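Local structure of protein transport protein HOFQ (Aggregatibacter actinomycetemcomitans, 2Y3M) at residues S130-N135 / R157-L162; V18-Q23 / K62-W67; L44-V49 / R56-I61; E119-L124 / N145-Q150. The protein probably forms the outer-membrane secretin channel for DNA uptake in natural competence, and its extra-membranous domains bind DNA. All blocks are in the same frame, centred on the assembly; numbering follows the deposited sequence.

Contact 1: S130-N135 / R157-L162; sequences SLLSPN and RNIKKL
With Ile159 CG1 set beside its own backbone N (chi1 -68°) and CD1 extended beyond it, the long branch of this helix residue reaches out to the loop leucines Leu131 and Leu132. Leu131 takes the other course: its CG stands trans to the backbone N (chi1 169°), which brings CD1 to 4.1 Å from Ile159 CG1. Leu132 comes in at about a right angle to the isoleucine, and its CD2 lies only 3.5 Å from Ile159 CD1, closer than a usual methyl contact. The same CD1 is 3.8 Å from the backbone O of Leu131, so the tip of the isoleucine sits against both the main chain and the side chains of the loop. No hydrogen bond joins the two segments; the side-chain packing is apolar. Ile149 of strand 146-151 touches both Leu132 and Ile159, Ile138 of strand 137-141 touches both leucines, and Leu124 of helix 117-125 lies against Leu131. The loop between helix 117-125 and strand 137-141 is thereby tucked against the last helix, as part of the hydrophobic core of a beta-alpha-beta-beta-alpha domain consistent with the reported kinship to type I KH domains.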
# COMPACT_ATOMS: atom_id res chain seq x y z
N SER B 130 26.39 -21.71 14.21
CA SER B 130 25.75 -21.88 12.92
C SER B 130 25.13 -23.27 12.77
O SER B 130 25.71 -24.27 13.20
CB SER B 130 26.73 -21.59 11.77
OG SER B 130 27.93 -22.31 11.92
N LEU B 131 23.93 -23.30 12.20
CA LEU B 131 23.21 -24.52 11.89
C LEU B 131 23.85 -25.25 10.70
O LEU B 131 24.05 -26.46 10.75
CB LEU B 131 21.75 -24.19 11.58
CG LEU B 131 20.83 -25.25 10.98
CD1 LEU B 131 20.40 -26.26 12.04
CD2 LEU B 131 19.61 -24.57 10.35
N LEU B 132 24.16 -24.49 9.65
CA LEU B 132 24.75 -25.01 8.41
C LEU B 132 26.21 -24.60 8.28
O LEU B 132 26.66 -23.68 8.95
CB LEU B 132 23.98 -24.46 7.20
CG LEU B 132 22.44 -24.53 7.16
CD1 LEU B 132 21.90 -23.57 6.13
CD2 LEU B 132 21.95 -25.93 6.87
N SER B 133 26.94 -25.29 7.40
CA SER B 133 28.27 -24.86 6.99
C SER B 133 28.14 -23.59 6.13
O SER B 133 27.06 -23.32 5.60
CB SER B 133 28.96 -25.95 6.16
OG SER B 133 28.52 -25.91 4.81
N PRO B 134 29.24 -22.82 5.98
CA PRO B 134 29.18 -21.58 5.19
C PRO B 134 28.65 -21.78 3.76
O PRO B 134 28.14 -20.84 3.16
CB PRO B 134 30.65 -21.12 5.15
CG PRO B 134 31.30 -21.80 6.32
CD PRO B 134 30.60 -23.11 6.47
N ASN B 135 28.77 -23.00 3.23
CA ASN B 135 28.26 -23.33 1.90
C ASN B 135 26.82 -23.84 1.91
O ASN B 135 26.26 -24.17 0.87
CB ASN B 135 29.16 -24.37 1.23
CG ASN B 135 30.52 -23.81 0.88
OD1 ASN B 135 30.68 -23.11 -0.12
ND2 ASN B 135 31.51 -24.11 1.71
N ARG B 157 22.11 -34.67 6.13
CA ARG B 157 21.67 -35.88 6.84
C ARG B 157 21.13 -35.60 8.25
O ARG B 157 20.02 -36.00 8.58
CB ARG B 157 22.82 -36.89 6.91
CG ARG B 157 22.48 -38.17 7.64
CD ARG B 157 23.73 -38.92 8.08
NE ARG B 157 23.42 -40.20 8.72
CZ ARG B 157 23.25 -40.37 10.03
NH1 ARG B 157 23.34 -39.34 10.86
NH2 ARG B 157 22.97 -41.58 10.51
N ASN B 158 21.94 -34.94 9.07
CA ASN B 158 21.59 -34.69 10.46
C ASN B 158 20.49 -33.64 10.66
O ASN B 158 19.71 -33.73 11.62
CB ASN B 158 22.83 -34.31 11.26
CG ASN B 158 23.87 -35.42 11.27
OD1 ASN B 158 23.53 -36.61 11.17
ND2 ASN B 158 25.14 -35.04 11.39
N ILE B 159 20.42 -32.66 9.77
CA ILE B 159 19.39 -31.64 9.86
C ILE B 159 18.06 -32.21 9.40
O ILE B 159 17.02 -31.93 10.00
CB ILE B 159 19.77 -30.37 9.09
CG1 ILE B 159 20.95 -29.69 9.78
CG2 ILE B 159 18.59 -29.40 8.99
CD1 ILE B 159 21.72 -28.77 8.89
N LYS B 160 18.10 -33.04 8.36
CA LYS B 160 16.94 -33.79 7.92
C LYS B 160 16.41 -34.65 9.08
O LYS B 160 15.21 -34.73 9.30
CB LYS B 160 17.31 -34.66 6.71
CG LYS B 160 16.15 -35.40 6.06
CD LYS B 160 16.56 -36.02 4.73
CE LYS B 160 15.58 -37.09 4.31
NZ LYS B 160 15.82 -37.56 2.93
N LYS B 161 17.32 -35.26 9.83
CA LYS B 161 16.93 -36.02 11.00
C LYS B 161 16.34 -35.12 12.09
O LYS B 161 15.30 -35.43 12.66
CB LYS B 161 18.10 -36.86 11.54
CG LYS B 161 18.38 -38.11 10.71
CD LYS B 161 19.65 -38.83 11.16
CE LYS B 161 19.39 -39.75 12.35
NZ LYS B 161 18.60 -40.95 11.96
N LEU B 162 16.99 -33.99 12.35
CA LEU B 162 16.50 -33.04 13.35
C LEU B 162 15.11 -32.49 13.00
O LEU B 162 14.25 -32.35 13.87
CB LEU B 162 17.51 -31.91 13.54
CG LEU B 162 17.36 -30.91 14.68
CD1 LEU B 162 16.99 -31.54 16.02
CD2 LEU B 162 18.66 -30.12 14.79

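Contact 2: V18-Q23 / K62-W67; sequences VPTLQQ and KQLDLW
Leu64, in the segment that follows from helix 51-63, presents its two methyls to neighbouring residues of helix 18-26, one to Leu21 and the other to Thr20. The inner half is the more deeply buried. There Leu64 CD1 lies 3.9 Å from Leu21 CD2, the two side chains meeting at a slant. Leu21 does not aim its CB at the leucine, but its extended chain brings the methyl end round to it, and Leu32 of strand 31-36 backs it up. On the solvent side, where Thr20 is exposed, Thr20 CG2 is 4.0 Å from Leu64 CD2. The threonine and leucine side chains pass each other in opposite senses, CG2, trans to the threonine backbone N (chi1 -60° for OG1), being the atom that touches. Nothing polar bridges the segments.

Beyond Leu64 the chain turns away: Asp65 OD1 accepts the backbone N of Trp67 at 3.1 Å through its anti lone pair, an Asx turn with a fairly straight bond (162°). Across the subunit interface, Lys62 NZ forms a salt bridge with Asp65 OD2 of the second subunit. A glycerol, probably from the crystallisation liquor, is hydrogen-bonded to Gln63 O. The arrangement packs the residue following helix 51-63 on helix 18-26, where the chain leaves for strand 67-76, in a beta-alpha-beta-beta-alpha-beta order consistent with the N-terminal domain of secretins.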
# COMPACT_ATOMS: atom_id res chain seq x y z
N VAL B 18 -3.43 -3.12 -12.05
CA VAL B 18 -4.48 -2.74 -13.00
C VAL B 18 -5.87 -3.38 -12.80
O VAL B 18 -6.84 -2.65 -12.58
CB VAL B 18 -4.01 -2.86 -14.48
CG1 VAL B 18 -5.13 -2.49 -15.45
CG2 VAL B 18 -2.80 -1.97 -14.73
N PRO B 19 -5.97 -4.73 -12.86
CA PRO B 19 -7.31 -5.35 -12.87
C PRO B 19 -8.10 -5.17 -11.57
O PRO B 19 -9.29 -4.83 -11.60
CB PRO B 19 -7.02 -6.84 -13.12
CG PRO B 19 -5.58 -6.90 -13.53
CD PRO B 19 -4.92 -5.76 -12.85
N THR B 20 -7.44 -5.41 -10.43
CA THR B 20 -8.02 -5.27 -9.10
C THR B 20 -8.51 -3.85 -8.82
O THR B 20 -9.54 -3.65 -8.17
CB THR B 20 -7.00 -5.69 -8.02
OG1 THR B 20 -6.63 -7.06 -8.23
CG2 THR B 20 -7.56 -5.53 -6.61
N LEU B 21 -7.76 -2.86 -9.31
CA LEU B 21 -8.12 -1.46 -9.14
C LEU B 21 -9.39 -1.07 -9.89
O LEU B 21 -10.22 -0.33 -9.37
CB LEU B 21 -6.96 -0.54 -9.57
CG LEU B 21 -5.79 -0.33 -8.61
CD1 LEU B 21 -4.67 0.45 -9.30
CD2 LEU B 21 -6.23 0.39 -7.33
N GLN B 22 -9.55 -1.59 -11.12
CA GLN B 22 -10.72 -1.31 -11.94
C GLN B 22 -11.96 -2.02 -11.41
O GLN B 22 -13.07 -1.48 -11.46
CB GLN B 22 -10.46 -1.68 -13.40
CG GLN B 22 -9.57 -0.69 -14.15
CD GLN B 22 -8.94 -1.27 -15.40
OE1 GLN B 22 -8.53 -2.43 -15.43
NE2 GLN B 22 -8.85 -0.45 -16.45
N GLN B 23 -11.76 -3.24 -10.90
CA GLN B 23 -12.82 -4.02 -10.29
C GLN B 23 -13.40 -3.33 -9.05
O GLN B 23 -14.62 -3.19 -8.93
CB GLN B 23 -12.31 -5.42 -9.93
CG GLN B 23 -12.11 -6.35 -11.12
CD GLN B 23 -13.39 -7.06 -11.55
OE1 GLN B 23 -14.46 -6.46 -11.65
NE2 GLN B 23 -13.27 -8.36 -11.81
N LYS B 62 -6.49 2.09 -0.43
CA LYS B 62 -5.50 2.20 0.64
C LYS B 62 -5.33 0.89 1.40
O LYS B 62 -4.23 0.58 1.86
CB LYS B 62 -5.87 3.33 1.61
CG LYS B 62 -5.55 4.73 1.09
CD LYS B 62 -6.00 5.81 2.08
CE LYS B 62 -5.62 7.21 1.61
NZ LYS B 62 -4.20 7.56 1.94
N GLN B 63 -6.41 0.12 1.52
CA GLN B 63 -6.41 -1.17 2.22
C GLN B 63 -5.74 -2.31 1.44
O GLN B 63 -5.41 -3.34 2.03
CB GLN B 63 -7.84 -1.58 2.60
CG GLN B 63 -8.42 -0.82 3.78
CD GLN B 63 -9.95 -0.87 3.83
OE1 GLN B 63 -10.61 0.16 3.97
NE2 GLN B 63 -10.51 -2.07 3.70
N LEU B 64 -5.56 -2.12 0.14
CA LEU B 64 -4.97 -3.16 -0.72
C LEU B 64 -3.53 -3.46 -0.34
O LEU B 64 -2.71 -2.55 -0.22
CB LEU B 64 -5.01 -2.76 -2.20
CG LEU B 64 -6.35 -2.65 -2.93
CD1 LEU B 64 -6.12 -2.13 -4.35
CD2 LEU B 64 -7.10 -3.98 -2.96
N ASP B 65 -3.23 -4.74 -0.15
CA ASP B 65 -1.85 -5.17 0.05
C ASP B 65 -1.12 -5.18 -1.29
O ASP B 65 -1.46 -5.95 -2.19
CB ASP B 65 -1.77 -6.54 0.74
CG ASP B 65 -0.44 -6.76 1.46
OD1 ASP B 65 0.63 -6.58 0.83
OD2 ASP B 65 -0.47 -7.12 2.65
N LEU B 66 -0.10 -4.33 -1.40
CA LEU B 66 0.64 -4.13 -2.64
C LEU B 66 1.78 -5.13 -2.88
O LEU B 66 2.37 -5.15 -3.96
CB LEU B 66 1.18 -2.69 -2.71
CG LEU B 66 0.19 -1.51 -2.67
CD1 LEU B 66 0.93 -0.20 -2.51
CD2 LEU B 66 -0.72 -1.45 -3.91
N TRP B 67 2.06 -5.97 -1.89
CA TRP B 67 3.26 -6.81 -1.94
C TRP B 67 2.97 -8.31 -1.88
O TRP B 67 2.19 -8.77 -1.05
CB TRP B 67 4.22 -6.43 -0.82
CG TRP B 67 4.51 -4.96 -0.80
CD1 TRP B 67 3.86 -4.01 -0.08
CD2 TRP B 67 5.52 -4.28 -1.56
NE1 TRP B 67 4.40 -2.77 -0.34
CE2 TRP B 67 5.42 -2.91 -1.24
CE3 TRP B 67 6.50 -4.70 -2.48
CZ2 TRP B 67 6.27 -1.94 -1.80
CZ3 TRP B 67 7.34 -3.74 -3.03
CH2 TRP B 67 7.22 -2.37 -2.69

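Contact 3: L44-V49 / R56-I61; sequences LQLENV and RSVAKI
No ring or other flat group enters the interface where Leu44 and Leu46 meet Val58 and Ile61; the touching surfaces are all aliphatic. Of the strand's flat groups, the amide of Asn48 lies on the helix side, near the helix but without touching it within the two segments. Its ND2 is hydrogen-bonded to His28 O and Thr30 OG1, and its OD1 to the N of Asp50, bonds on both ends of the group that should fix its rotation. Glu47 and Gln45 belong to the other side of the strand, where Gln45 NE2 makes a weak 3.4 Å hydrogen bond to Glu47 OE2.

Within the apolar part, Leu46 and Ile61 reach for each other tip to tip, and Ile61 CD1 sits in the fork of the leucine, 3.5 Å from Leu46 CD1 and 3.7 Å from Leu46 CD2. The first of these is tighter than a normal methyl contact. Leu46 CD1 also lies 3.8 Å from Val58 CG2, one helical turn earlier. Leu44 CD1 lies chiefly on Ile61 CG2, at 3.9 Å. That arrangement reflects the Ile61 torsion (chi1 -68°), which places CG1 beside the backbone N and CG2 trans to it.

Strand 44-48 and helix 56-61 run roughly antiparallel, at 145°, their axes approaching to 9.8 Å. Strand 31-36 pairs with this strand on one side, while a strand of the second subunit pairs with it antiparallel, carrying the sheet across the interface; Leu21 of helix 18-26 touches both Leu44 and Ile61.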
# COMPACT_ATOMS: atom_id res chain seq x y z
N LEU B 44 -3.52 7.62 -9.74
CA LEU B 44 -4.92 7.25 -9.93
C LEU B 44 -5.80 8.48 -9.80
O LEU B 44 -5.66 9.25 -8.85
CB LEU B 44 -5.36 6.23 -8.89
CG LEU B 44 -4.56 4.95 -8.70
CD1 LEU B 44 -5.22 4.13 -7.60
CD2 LEU B 44 -4.47 4.16 -10.01
N GLN B 45 -6.68 8.67 -10.77
CA GLN B 45 -7.72 9.67 -10.62
C GLN B 45 -9.05 8.96 -10.44
O GLN B 45 -9.48 8.20 -11.31
CB GLN B 45 -7.77 10.65 -11.80
CG GLN B 45 -8.90 11.65 -11.68
CD GLN B 45 -8.62 12.97 -12.34
OE1 GLN B 45 -7.46 13.34 -12.57
NE2 GLN B 45 -9.68 13.71 -12.66
N LEU B 46 -9.67 9.20 -9.29
CA LEU B 46 -10.94 8.55 -8.94
C LEU B 46 -12.08 9.55 -9.05
O LEU B 46 -11.96 10.70 -8.64
CB LEU B 46 -10.87 7.97 -7.54
CG LEU B 46 -9.81 6.88 -7.35
CD1 LEU B 46 -9.51 6.71 -5.90
CD2 LEU B 46 -10.29 5.58 -7.95
N GLU B 47 -13.19 9.10 -9.62
CA GLU B 47 -14.35 9.95 -9.80
C GLU B 47 -15.62 9.26 -9.34
O GLU B 47 -15.87 8.12 -9.70
CB GLU B 47 -14.49 10.36 -11.27
CG GLU B 47 -13.44 11.34 -11.74
CD GLU B 47 -13.38 11.45 -13.25
OE1 GLU B 47 -14.18 10.77 -13.94
OE2 GLU B 47 -12.54 12.21 -13.74
N ASN B 48 -16.40 9.97 -8.53
CA ASN B 48 -17.73 9.48 -8.14
C ASN B 48 -18.72 10.64 -7.97
O ASN B 48 -18.35 11.69 -7.45
CB ASN B 48 -17.63 8.64 -6.87
CG ASN B 48 -18.81 7.72 -6.69
OD1 ASN B 48 -19.96 8.16 -6.60
ND2 ASN B 48 -18.54 6.42 -6.63
N VAL B 49 -19.96 10.44 -8.41
CA VAL B 49 -21.03 11.45 -8.26
C VAL B 49 -21.37 11.69 -6.79
O VAL B 49 -21.84 12.77 -6.42
CB VAL B 49 -22.32 11.10 -9.08
CG1 VAL B 49 -22.04 11.09 -10.57
CG2 VAL B 49 -22.93 9.78 -8.63
N ARG B 56 -14.97 5.91 0.16
CA ARG B 56 -14.94 4.46 0.34
C ARG B 56 -14.04 3.80 -0.70
O ARG B 56 -13.33 2.85 -0.38
CB ARG B 56 -16.35 3.88 0.31
CG ARG B 56 -17.06 3.98 1.65
CD ARG B 56 -18.58 3.98 1.52
NE ARG B 56 -19.10 2.71 1.01
CZ ARG B 56 -20.32 2.26 1.25
NH1 ARG B 56 -21.16 2.95 2.01
NH2 ARG B 56 -20.71 1.10 0.73
N SER B 57 -14.07 4.30 -1.93
CA SER B 57 -13.18 3.84 -2.99
C SER B 57 -11.73 4.09 -2.60
O SER B 57 -10.88 3.23 -2.80
CB SER B 57 -13.48 4.54 -4.32
OG SER B 57 -14.65 4.01 -4.93
N VAL B 58 -11.46 5.27 -2.03
CA VAL B 58 -10.12 5.66 -1.60
C VAL B 58 -9.63 4.74 -0.49
O VAL B 58 -8.54 4.18 -0.58
CB VAL B 58 -10.08 7.15 -1.17
CG1 VAL B 58 -8.75 7.51 -0.51
CG2 VAL B 58 -10.31 8.04 -2.38
N ALA B 59 -10.46 4.58 0.54
CA ALA B 59 -10.19 3.68 1.65
C ALA B 59 -9.87 2.26 1.18
O ALA B 59 -8.90 1.66 1.65
CB ALA B 59 -11.37 3.65 2.63
N LYS B 60 -10.66 1.74 0.24
CA LYS B 60 -10.48 0.38 -0.27
C LYS B 60 -9.15 0.22 -1.00
O LYS B 60 -8.47 -0.80 -0.84
CB LYS B 60 -11.64 -0.06 -1.18
CG LYS B 60 -12.99 -0.14 -0.49
CD LYS B 60 -13.14 -1.39 0.38
CE LYS B 60 -14.21 -1.18 1.45
NZ LYS B 60 -15.52 -0.69 0.90
N ILE B 61 -8.78 1.23 -1.79
CA ILE B 61 -7.49 1.24 -2.49
C ILE B 61 -6.32 1.30 -1.49
O ILE B 61 -5.31 0.63 -1.68
CB ILE B 61 -7.41 2.40 -3.52
CG1 ILE B 61 -8.38 2.13 -4.67
CG2 ILE B 61 -5.98 2.56 -4.06
CD1 ILE B 61 -8.67 3.34 -5.53

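Contact 4: E119-L124 / N145-Q150; sequences EVMKSL and NLLLIQ
Leu147 points from strand 146-151 toward helix 117-125 and divides its two methyls between Val120 and Met121, a helix-on-sheet contact in the core of a beta-alpha-beta-beta-alpha domain consistent with the type I KH-like fold reported for this protein. The two partners lie differently against it. Val120 meets the leucine at an angle, the CG1 methyl approaching Leu147 CD1 to 4.1 Å; this branch stands trans to the backbone N of the valine (chi1 177°). Met121 instead runs alongside Leu147 in the opposite sense. Its chain is bent at both chi2 (-61°) and chi3 (-77°), which curls the thioether so that it lies against the other methyl, with Met121 CG 3.8 Å from Leu147 CD2.

All three residues are buried, and no hydrogen bond crosses between the segments. Phe140 of strand 137-141 touches both Met121 and Leu147, and Ile138 adds to the packing on the leucine, so the strand next to 146-151 continues the same apolar layer. On another side of the helix, Lys122 NZ forms a salt bridge with Glu119 OE2 at 3.2 Å, approaching from above the carboxylate plane, and a second one with Asp52 of the second subunit. At the heart of the contact, Met121 SD rests 3.7 Å from Leu147 CD2.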
# COMPACT_ATOMS: atom_id res chain seq x y z
N GLU B 119 8.60 -22.09 12.21
CA GLU B 119 8.80 -22.49 13.61
C GLU B 119 9.96 -23.48 13.76
O GLU B 119 10.77 -23.36 14.69
CB GLU B 119 7.51 -23.06 14.22
CG GLU B 119 6.33 -22.09 14.25
CD GLU B 119 6.56 -20.85 15.12
OE1 GLU B 119 7.38 -20.90 16.06
OE2 GLU B 119 5.89 -19.82 14.86
N VAL B 120 10.04 -24.44 12.84
CA VAL B 120 11.15 -25.39 12.78
C VAL B 120 12.47 -24.62 12.63
O VAL B 120 13.43 -24.88 13.36
CB VAL B 120 10.99 -26.40 11.63
CG1 VAL B 120 12.21 -27.32 11.53
CG2 VAL B 120 9.73 -27.21 11.81
N MET B 121 12.49 -23.66 11.71
CA MET B 121 13.66 -22.83 11.46
C MET B 121 14.09 -21.99 12.67
O MET B 121 15.28 -21.82 12.90
CB MET B 121 13.46 -21.94 10.23
CG MET B 121 13.56 -22.70 8.92
SD MET B 121 15.17 -23.48 8.66
CE MET B 121 16.18 -22.08 8.19
N LYS B 122 13.13 -21.49 13.43
CA LYS B 122 13.45 -20.77 14.67
C LYS B 122 14.09 -21.70 15.69
O LYS B 122 15.05 -21.34 16.36
CB LYS B 122 12.20 -20.13 15.27
CG LYS B 122 11.68 -18.94 14.49
CD LYS B 122 10.42 -18.41 15.13
CE LYS B 122 9.47 -17.86 14.09
NZ LYS B 122 8.15 -17.53 14.69
N SER B 123 13.54 -22.91 15.80
CA SER B 123 14.09 -23.93 16.69
C SER B 123 15.50 -24.34 16.25
O SER B 123 16.42 -24.36 17.07
CB SER B 123 13.15 -25.15 16.73
OG SER B 123 13.64 -26.13 17.62
N LEU B 124 15.67 -24.63 14.96
CA LEU B 124 16.96 -25.04 14.40
C LEU B 124 18.05 -23.97 14.52
O LEU B 124 19.21 -24.30 14.78
CB LEU B 124 16.83 -25.43 12.93
CG LEU B 124 15.98 -26.62 12.47
CD1 LEU B 124 15.93 -26.65 10.95
CD2 LEU B 124 16.53 -27.92 13.00
N ASN B 145 4.52 -25.42 3.05
CA ASN B 145 5.16 -25.98 4.24
C ASN B 145 6.31 -26.94 3.90
O ASN B 145 6.46 -27.99 4.52
CB ASN B 145 4.13 -26.61 5.18
CG ASN B 145 4.51 -26.47 6.64
OD1 ASN B 145 5.28 -25.58 7.01
ND2 ASN B 145 3.97 -27.34 7.48
N LEU B 146 7.10 -26.55 2.90
CA LEU B 146 8.27 -27.30 2.46
C LEU B 146 9.53 -26.68 3.04
O LEU B 146 9.57 -25.48 3.30
CB LEU B 146 8.38 -27.28 0.93
CG LEU B 146 7.28 -27.87 0.05
CD1 LEU B 146 7.44 -27.39 -1.39
CD2 LEU B 146 7.26 -29.38 0.09
N LEU B 147 10.56 -27.51 3.22
CA LEU B 147 11.91 -27.05 3.54
C LEU B 147 12.86 -27.67 2.53
O LEU B 147 12.84 -28.88 2.31
CB LEU B 147 12.32 -27.48 4.95
CG LEU B 147 12.00 -26.65 6.20
CD1 LEU B 147 11.86 -27.56 7.41
CD2 LEU B 147 13.06 -25.62 6.47
N LEU B 148 13.69 -26.83 1.90
CA LEU B 148 14.68 -27.29 0.94
C LEU B 148 16.06 -26.96 1.49
O LEU B 148 16.37 -25.80 1.75
CB LEU B 148 14.45 -26.61 -0.42
CG LEU B 148 15.17 -27.10 -1.69
CD1 LEU B 148 14.54 -26.47 -2.94
CD2 LEU B 148 16.68 -26.85 -1.67
N ILE B 149 16.89 -27.99 1.69
CA ILE B 149 18.22 -27.80 2.24
C ILE B 149 19.34 -28.19 1.28
O ILE B 149 19.27 -29.22 0.61
CB ILE B 149 18.38 -28.52 3.62
CG1 ILE B 149 19.83 -28.39 4.13
CG2 ILE B 149 17.90 -29.96 3.55
CD1 ILE B 149 20.05 -28.89 5.53
N GLN B 150 20.38 -27.36 1.22
CA GLN B 150 21.57 -27.67 0.44
C GLN B 150 22.83 -27.44 1.27
O GLN B 150 23.11 -26.32 1.70
CB GLN B 150 21.63 -26.84 -0.84
CG GLN B 150 22.84 -27.16 -1.70
CD GLN B 150 22.93 -26.33 -2.97
OE1 GLN B 150 22.85 -25.10 -2.94
NE2 GLN B 150 23.11 -27.01 -4.10

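How the contacts relate
The four contacts fall into two pairs at the ends of an elongated chain. Contacts 2 and 3 share helix 51-63, with centres 11 Å apart, and contact 3 is nested inside the loop that contact 2 closes; Leu21 joins them, its CD1 3.8 Å from Leu44 CD2. Contacts 1 and 4, with centres 10 Å apart, alternate along the sequence and merge into one core: Leu162 CG lies 3.5 Å from Leu124 CD2, and Ile149 CD1 3.8 Å from Ile159 CD1. Between the pairs nothing touches; contacts 2 and 4 come nearest, about 17 Å between closest atoms, and contacts 1 and 3 have centres about 51 Å apart. The glycerol lies beside contact 2.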